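Local coordinates for hypothetical protein (Legionella pneumophila subsp. pneumophila, PDB 4JX2) that is of unknown function, belongs to the DUF5624 family and is probably made with a signal peptide and secreted, at residues F231-L236 / P409-G414; I259-A264 / A302-S307; P349-P352 / G356-T359. One frame throughout, in Å; residues are numbered along the deposited sequence.

Interaction 1 (F231-L236 / P409-G414); sequences FMLTAL and PGITTG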
loop_
_atom_site.group_PDB
_atom_site.type_symbol
_atom_site.label_atom_id
_atom_site.label_comp_id
_atom_site.label_asym_id
_atom_site.label_seq_id
_atom_site.Cartn_x
_atom_site.Cartn_y
_atom_site.Cartn_z
ATOM N N PHE A 231 5.221 22.009 12.258
ATOM C CA PHE A 231 4.493 21.041 11.436
ATOM C C PHE A 231 3.083 21.581 11.106
ATOM O O PHE A 231 2.625 21.492 9.957
ATOM C CB PHE A 231 4.400 19.662 12.133
ATOM C CG PHE A 231 5.628 18.784 12.037
ATOM C CD1 PHE A 231 6.291 18.616 10.830
ATOM C CD2 PHE A 231 6.081 18.067 13.142
ATOM C CE1 PHE A 231 7.410 17.771 10.739
ATOM C CE2 PHE A 231 7.225 17.255 13.061
ATOM C CZ PHE A 231 7.867 17.095 11.854
HETATM N N MSE A 232 2.417 22.160 12.126
HETATM C CA MSE A 232 1.103 22.788 12.017
HETATM C C MSE A 232 1.095 23.900 10.963
HETATM O O MSE A 232 0.139 24.011 10.205
HETATM C CB MSE A 232 0.681 23.390 13.369
HETATM C CG MSE A 232 0.154 22.390 14.351
HETATM SE SE MSE A 232 -1.571 21.637 13.901
HETATM C CE MSE A 232 -1.838 20.427 15.415
ATOM N N LEU A 233 2.141 24.732 10.929
ATOM C CA LEU A 233 2.183 25.870 10.010
ATOM C C LEU A 233 2.407 25.425 8.602
ATOM O O LEU A 233 1.874 26.033 7.679
ATOM C CB LEU A 233 3.240 26.899 10.424
ATOM C CG LEU A 233 2.987 27.642 11.759
ATOM C CD1 LEU A 233 4.218 28.372 12.172
ATOM C CD2 LEU A 233 1.804 28.601 11.665
ATOM N N THR A 234 3.164 24.345 8.443
ATOM C CA THR A 234 3.476 23.714 7.168
ATOM C C THR A 234 2.180 23.136 6.593
ATOM O O THR A 234 1.893 23.403 5.427
ATOM C CB THR A 234 4.590 22.669 7.354
ATOM O OG1 THR A 234 5.784 23.307 7.827
ATOM C CG2 THR A 234 4.918 21.954 6.092
ATOM N N ALA A 235 1.385 22.380 7.407
ATOM C CA ALA A 235 0.091 21.806 7.007
ATOM C C ALA A 235 -0.878 22.915 6.590
ATOM O O ALA A 235 -1.475 22.845 5.512
ATOM C CB ALA A 235 -0.509 21.008 8.161
ATOM N N LEU A 236 -0.996 23.956 7.443
ATOM C CA LEU A 236 -1.848 25.108 7.235
ATOM C C LEU A 236 -1.502 25.815 5.918
ATOM O O LEU A 236 -2.418 26.110 5.161
ATOM C CB LEU A 236 -1.735 26.075 8.432
ATOM C CG LEU A 236 -2.474 27.427 8.360
ATOM C CD1 LEU A 236 -3.992 27.249 8.146
ATOM C CD2 LEU A 236 -2.186 28.274 9.617
ATOM N N PRO A 409 -2.116 24.456 17.706
ATOM C CA PRO A 409 -1.270 23.850 18.746
ATOM C C PRO A 409 0.219 24.020 18.446
ATOM O O PRO A 409 0.656 23.811 17.316
ATOM C CB PRO A 409 -1.697 22.379 18.713
ATOM C CG PRO A 409 -3.140 22.425 18.250
ATOM C CD PRO A 409 -3.058 23.458 17.156
ATOM N N GLY A 410 0.965 24.469 19.452
ATOM C CA GLY A 410 2.394 24.751 19.344
ATOM C C GLY A 410 2.697 26.186 18.933
ATOM O O GLY A 410 3.863 26.581 18.890
ATOM N N ILE A 411 1.640 26.981 18.614
ATOM C CA ILE A 411 1.735 28.381 18.203
ATOM C C ILE A 411 0.847 29.244 19.102
ATOM O O ILE A 411 1.347 30.134 19.792
ATOM C CB ILE A 411 1.389 28.573 16.693
ATOM C CG1 ILE A 411 2.311 27.722 15.766
ATOM C CG2 ILE A 411 1.398 30.071 16.307
ATOM C CD1 ILE A 411 3.789 28.108 15.784
ATOM N N THR A 412 -0.460 28.971 19.109
ATOM C CA THR A 412 -1.421 29.747 19.906
ATOM C C THR A 412 -1.782 29.045 21.209
ATOM O O THR A 412 -2.313 29.689 22.114
ATOM C CB THR A 412 -2.702 30.031 19.100
ATOM O OG1 THR A 412 -3.354 28.803 18.778
ATOM C CG2 THR A 412 -2.436 30.825 17.838
ATOM N N THR A 413 -1.506 27.729 21.309
ATOM C CA THR A 413 -1.890 26.948 22.477
ATOM C C THR A 413 -0.856 25.845 22.785
ATOM O O THR A 413 -0.019 25.536 21.939
ATOM C CB THR A 413 -3.306 26.403 22.208
ATOM O OG1 THR A 413 -3.991 26.185 23.442
ATOM C CG2 THR A 413 -3.335 25.198 21.271
ATOM N N GLY A 414 -0.915 25.284 23.993
ATOM C CA GLY A 414 -0.038 24.192 24.415
ATOM C C GLY A 414 1.210 24.566 25.188
ATOM O O GLY A 414 2.099 23.732 25.374
#
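The backbones come nearest at Met232 and Pro409, whose CA atoms lie 7.2 Å apart, with helix 223-247 on one side and an irregular loop on the other. Met232, a selenomethionine, meets the proline at about a right angle. Its chain bends at chi2 (-70°), which swings SE and CE round to the proline ring; CE of Met232 touches CB, CG and CD of Pro409, the last two at 3.7 Å. Further back along the same side chain, CG of Met232 rests 3.3 Å from O of Pro409. At the next residue of the helix, Leu233 and Ile411 reach toward each other tip to tip, CD1 of Leu233 lying 3.6 Å from CD1 of Ile411. No hydrogen bond crosses between the segments; the joint is apolar packing of a loop against the flank of a helix, in the largely helical part of the chain. Helices 386-398 and 366-378 close in around the first pair, Trp391 and Phe369 each touching both Met232 and Pro409, while Met113 of helix 110-117 lies against Leu233. Within the loop N of Gly410 donates to O of Thr413 at 2.9 Å, and O of Gly410 is also hydrogen-bonded to OH of Tyr422. Gly410 has a positive phi (90°), a backbone setting that favours glycine.

Interaction 2 (I259-A264 / A302-S307); sequences IIRFVA and AAVKPS
The guanidinium of Arg261 has Val304 over one face and Ala302 O at its edge. CG2 of Val304 sits above the centre of the plane, 3.6 Å from CZ of Arg261, and the two side chains cross at about a right angle. At the edge, NE of Arg261 donates to O of Ala302 across 3.0 Å; the oxygen lies in the guanidinium plane, and the donor approaches close to the line of the C=O bond (161°). The N-H itself is less well aimed, with an angle of 144° at the hydrogen. CD of Arg261, next to the donor, also lies 3.4 Å from O of Ala302. The bend in the arginine chain at chi2 (-134°) helps bring NE to this place, while the hydrogen bond at the edge and the methyl on the face probably limit how the guanidinium can turn.

Strand 257-262 runs parallel to its neighbours, 79-84 and 296-298, in a mixed sheet, and helix 279-286 lies between it and the edge strand in the chain, a beta-alpha-beta connection. After strand 296-298 the loop returns across this sheet: Val304 reaches past the arginine to Ile83 and Asn84 of strand 79-84. Asn84 OD1 also takes a weak hydrogen bond from NH1 of Arg261. Tyr321 OH bonds to both O of Ala303 and N of Lys305, tying the loop to helix 315-339. Tyr301 of the second subunit packs on Arg261 and Val263.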
loop_
_atom_site.group_PDB
_atom_site.type_symbol
_atom_site.label_atom_id
_atom_site.label_comp_id
_atom_site.label_asym_id
_atom_site.label_seq_id
_atom_site.Cartn_x
_atom_site.Cartn_y
_atom_site.Cartn_z
ATOM N N ILE A 259 -7.198 9.915 -7.512
ATOM C CA ILE A 259 -6.070 8.984 -7.550
ATOM C C ILE A 259 -4.981 9.551 -6.654
ATOM O O ILE A 259 -4.549 10.699 -6.845
ATOM C CB ILE A 259 -5.563 8.716 -8.998
ATOM C CG1 ILE A 259 -6.561 7.829 -9.772
ATOM C CG2 ILE A 259 -4.120 8.131 -9.009
ATOM C CD1 ILE A 259 -6.332 7.802 -11.240
ATOM N N ILE A 260 -4.546 8.745 -5.677
ATOM C CA ILE A 260 -3.477 9.116 -4.754
ATOM C C ILE A 260 -2.284 8.171 -4.962
ATOM O O ILE A 260 -2.383 6.973 -4.709
ATOM C CB ILE A 260 -3.953 9.159 -3.278
ATOM C CG1 ILE A 260 -5.082 10.222 -3.091
ATOM C CG2 ILE A 260 -2.761 9.404 -2.341
ATOM C CD1 ILE A 260 -5.848 10.182 -1.808
ATOM N N ARG A 261 -1.175 8.733 -5.454
ATOM C CA ARG A 261 0.136 8.102 -5.666
ATOM C C ARG A 261 1.164 9.123 -5.146
ATOM O O ARG A 261 2.119 9.496 -5.816
ATOM C CB ARG A 261 0.331 7.714 -7.148
ATOM C CG ARG A 261 1.560 6.852 -7.407
ATOM C CD ARG A 261 2.300 7.397 -8.609
ATOM N NE ARG A 261 3.540 6.681 -8.896
ATOM C CZ ARG A 261 4.734 7.046 -8.447
ATOM N NH1 ARG A 261 4.859 8.110 -7.670
ATOM N NH2 ARG A 261 5.812 6.346 -8.770
ATOM N N PHE A 262 0.890 9.623 -3.942
ATOM C CA PHE A 262 1.665 10.642 -3.256
ATOM C C PHE A 262 2.835 10.038 -2.468
ATOM O O PHE A 262 2.650 9.130 -1.645
ATOM C CB PHE A 262 0.745 11.421 -2.329
ATOM C CG PHE A 262 1.404 12.583 -1.637
ATOM C CD1 PHE A 262 1.442 13.839 -2.236
ATOM C CD2 PHE A 262 1.936 12.440 -0.359
ATOM C CE1 PHE A 262 1.998 14.920 -1.571
ATOM C CE2 PHE A 262 2.528 13.517 0.292
ATOM C CZ PHE A 262 2.535 14.750 -0.307
ATOM N N VAL A 263 4.040 10.583 -2.715
ATOM C CA VAL A 263 5.292 10.141 -2.113
ATOM C C VAL A 263 5.898 11.284 -1.293
ATOM O O VAL A 263 6.248 12.343 -1.843
ATOM C CB VAL A 263 6.320 9.596 -3.148
ATOM C CG1 VAL A 263 7.398 8.761 -2.455
ATOM C CG2 VAL A 263 5.644 8.808 -4.268
ATOM N N ALA A 264 6.035 11.040 0.032
ATOM C CA ALA A 264 6.631 11.983 0.976
ATOM C C ALA A 264 8.177 11.833 0.934
ATOM O O ALA A 264 8.781 11.130 1.760
ATOM C CB ALA A 264 6.080 11.743 2.384
ATOM N N ALA A 302 0.655 2.978 -9.826
ATOM C CA ALA A 302 0.262 3.664 -11.040
ATOM C C ALA A 302 1.490 4.330 -11.648
ATOM O O ALA A 302 2.333 4.872 -10.914
ATOM C CB ALA A 302 -0.799 4.704 -10.740
ATOM N N ALA A 303 1.613 4.254 -12.982
ATOM C CA ALA A 303 2.705 4.882 -13.707
ATOM C C ALA A 303 2.592 6.416 -13.696
ATOM O O ALA A 303 1.488 6.965 -13.654
ATOM C CB ALA A 303 2.696 4.393 -15.136
ATOM N N VAL A 304 3.740 7.094 -13.761
ATOM C CA VAL A 304 3.857 8.544 -13.928
ATOM C C VAL A 304 4.015 8.733 -15.466
ATOM O O VAL A 304 5.068 8.452 -16.034
ATOM C CB VAL A 304 5.014 9.121 -13.078
ATOM C CG1 VAL A 304 5.160 10.618 -13.290
ATOM C CG2 VAL A 304 4.810 8.799 -11.602
ATOM N N LYS A 305 2.919 9.061 -16.141
ATOM C CA LYS A 305 2.872 9.162 -17.602
ATOM C C LYS A 305 3.616 10.420 -18.172
ATOM O O LYS A 305 3.758 11.432 -17.471
ATOM C CB LYS A 305 1.411 9.117 -18.072
ATOM C CG LYS A 305 0.808 7.728 -17.985
ATOM C CD LYS A 305 1.450 6.811 -18.987
ATOM C CE LYS A 305 1.297 5.376 -18.622
ATOM N NZ LYS A 305 2.041 4.551 -19.586
ATOM N N PRO A 306 4.113 10.361 -19.435
ATOM C CA PRO A 306 4.929 11.481 -19.960
ATOM C C PRO A 306 4.222 12.822 -20.066
ATOM O O PRO A 306 4.852 13.823 -19.735
ATOM C CB PRO A 306 5.370 11.001 -21.344
ATOM C CG PRO A 306 5.255 9.517 -21.292
ATOM C CD PRO A 306 4.096 9.222 -20.384
ATOM N N SER A 307 2.938 12.861 -20.508
ATOM C CA SER A 307 2.217 14.133 -20.651
ATOM C C SER A 307 1.582 14.632 -19.322
ATOM O O SER A 307 0.804 15.583 -19.339
ATOM C CB SER A 307 1.173 14.050 -21.754
ATOM O OG SER A 307 0.051 13.271 -21.383
#

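Interaction 3 (P349-P352 / G356-T359); sequences PDRP and GDYT. With SO4 (sulfate ion), chain H.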
loop_
_atom_site.group_PDB
_atom_site.type_symbol
_atom_site.label_atom_id
_atom_site.label_comp_id
_atom_site.label_asym_id
_atom_site.label_seq_id
_atom_site.Cartn_x
_atom_site.Cartn_y
_atom_site.Cartn_z
ATOM N N PRO A 349 -14.111 -2.005 9.432
ATOM C CA PRO A 349 -14.119 -0.592 9.848
ATOM C C PRO A 349 -12.825 0.111 9.494
ATOM O O PRO A 349 -11.816 -0.537 9.232
ATOM C CB PRO A 349 -14.288 -0.679 11.368
ATOM C CG PRO A 349 -13.737 -1.984 11.732
ATOM C CD PRO A 349 -14.011 -2.905 10.600
ATOM N N ASP A 350 -12.832 1.427 9.551
ATOM C CA ASP A 350 -11.615 2.196 9.344
ATOM C C ASP A 350 -10.769 2.074 10.612
ATOM O O ASP A 350 -11.167 1.374 11.559
ATOM C CB ASP A 350 -11.959 3.656 9.016
ATOM C CG ASP A 350 -12.567 3.909 7.632
ATOM O OD1 ASP A 350 -12.408 3.041 6.730
ATOM O OD2 ASP A 350 -13.146 4.998 7.430
ATOM N N ARG A 351 -9.593 2.706 10.640
ATOM C CA ARG A 351 -8.788 2.641 11.841
ATOM C C ARG A 351 -9.485 3.431 12.964
ATOM O O ARG A 351 -10.269 4.356 12.690
ATOM C CB ARG A 351 -7.359 3.128 11.591
ATOM C CG ARG A 351 -7.238 4.601 11.305
ATOM C CD ARG A 351 -5.823 5.084 11.522
ATOM N NE ARG A 351 -5.744 6.484 11.138
ATOM C CZ ARG A 351 -6.167 7.474 11.905
ATOM N NH1 ARG A 351 -6.649 7.225 13.115
ATOM N NH2 ARG A 351 -6.119 8.720 11.469
ATOM N N PRO A 352 -9.262 3.051 14.238
ATOM C CA PRO A 352 -9.865 3.832 15.320
ATOM C C PRO A 352 -9.245 5.228 15.452
ATOM O O PRO A 352 -8.108 5.500 14.994
ATOM C CB PRO A 352 -9.589 2.995 16.554
ATOM C CG PRO A 352 -8.424 2.124 16.204
ATOM C CD PRO A 352 -8.360 1.984 14.740
ATOM N N GLY A 356 -4.132 13.064 17.980
ATOM C CA GLY A 356 -3.697 13.767 16.773
ATOM C C GLY A 356 -4.742 13.802 15.674
ATOM O O GLY A 356 -4.548 14.470 14.656
ATOM N N ASP A 357 -5.848 13.061 15.840
ATOM C CA ASP A 357 -6.968 13.131 14.920
ATOM C C ASP A 357 -7.851 14.277 15.362
ATOM O O ASP A 357 -7.900 14.571 16.568
ATOM C CB ASP A 357 -7.781 11.834 14.942
ATOM C CG ASP A 357 -7.164 10.606 14.309
ATOM O OD1 ASP A 357 -6.172 10.757 13.552
ATOM O OD2 ASP A 357 -7.698 9.494 14.541
ATOM N N TYR A 358 -8.579 14.905 14.431
ATOM C CA TYR A 358 -9.517 15.968 14.795
ATOM C C TYR A 358 -10.651 15.391 15.640
ATOM O O TYR A 358 -10.952 15.923 16.707
ATOM C CB TYR A 358 -10.079 16.687 13.555
ATOM C CG TYR A 358 -10.823 17.949 13.924
ATOM C CD1 TYR A 358 -10.163 19.022 14.513
ATOM C CD2 TYR A 358 -12.200 18.060 13.723
ATOM C CE1 TYR A 358 -10.848 20.172 14.896
ATOM C CE2 TYR A 358 -12.890 19.229 14.059
ATOM C CZ TYR A 358 -12.207 20.285 14.648
ATOM O OH TYR A 358 -12.856 21.446 15.020
ATOM N N THR A 359 -11.229 14.262 15.183
ATOM C CA THR A 359 -12.342 13.556 15.840
ATOM C C THR A 359 -11.992 12.991 17.227
ATOM O O THR A 359 -12.912 12.660 17.976
ATOM C CB THR A 359 -12.855 12.399 14.956
ATOM O OG1 THR A 359 -11.775 11.534 14.582
ATOM C CG2 THR A 359 -13.590 12.894 13.717
HETATM S S SO4 H . -7.164 2.010 7.042
HETATM O O1 SO4 H . -7.213 0.884 7.990
HETATM O O2 SO4 H . -7.459 1.511 5.646
HETATM O O3 SO4 H . -8.119 3.085 7.519
HETATM O O4 SO4 H . -5.773 2.482 7.055
#
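Arg351 and Asp357 form an end-on, two-pronged salt bridge. NH1 of Arg351 donates to OD2 of Asp357 at 2.9 Å, almost straight (171°), in the guanidinium plane and on the syn lone pair of the oxygen. The second prong, NH2 of Arg351 to OD1 of Asp357, is also 2.9 Å long but more bent, and it meets OD1 on the syn side but out of the carboxylate plane. The difference is consistent with the twist between the two flat groups, whose planes stand 32° apart.

Both partners have further bonds. NE of Arg351 donates to O of Gly275, so the guanidinium is held from a second direction, and NH1 of Arg351 makes a weak bond to O of Pro352 at 2.9 Å. On the acid, OD1 forms a salt bridge with Arg372 and OD2 accepts from N of Ile354; the shared carboxylate probably offsets the closeness of the two arginines. The side chain of Arg351 leaves its backbone with CG between N and the carbonyl carbon (chi1 68°), then runs extended to NE and carries the charge across to the aspartate. The bridge thus pins together two points of the irregular connection between helices 315-339 and 366-378.

Phe390 of helix 386-398 lies against both partners, making a cation-pi contact with Arg351. At the backbone, a sulfate, probably from the crystallisation liquor, accepts a weak bond from N of Arg351 to its O3 (3.5 Å) and is bound also by Gly275 N and Lys274 NZ. From the second subunit, Leu348 packs on Arg351 and Pro349 on Pro352.

How the interactions relate
Interaction 1 is the buried one: no hydrogen bond crosses between its segments, and the side chains that meet are apolar. Interactions 2 and 3 are only partly buried, and an arginine carries each. In interaction 2 that arginine gives one hydrogen bond across the segments, to a backbone carbonyl beside the sheet, whereas in interaction 3 it pairs with a carboxylate in a connection without regular structure. Both of these touch the second subunit, which leaves the segments of interaction 1 alone. Helix 386-398 links interactions 1 and 3, since Trp391 contacts Met232 and Pro409 in one and Tyr358 in the other. Interactions 1 and 2 lie on opposite sides of the chain's centre, their centres 29 Å apart.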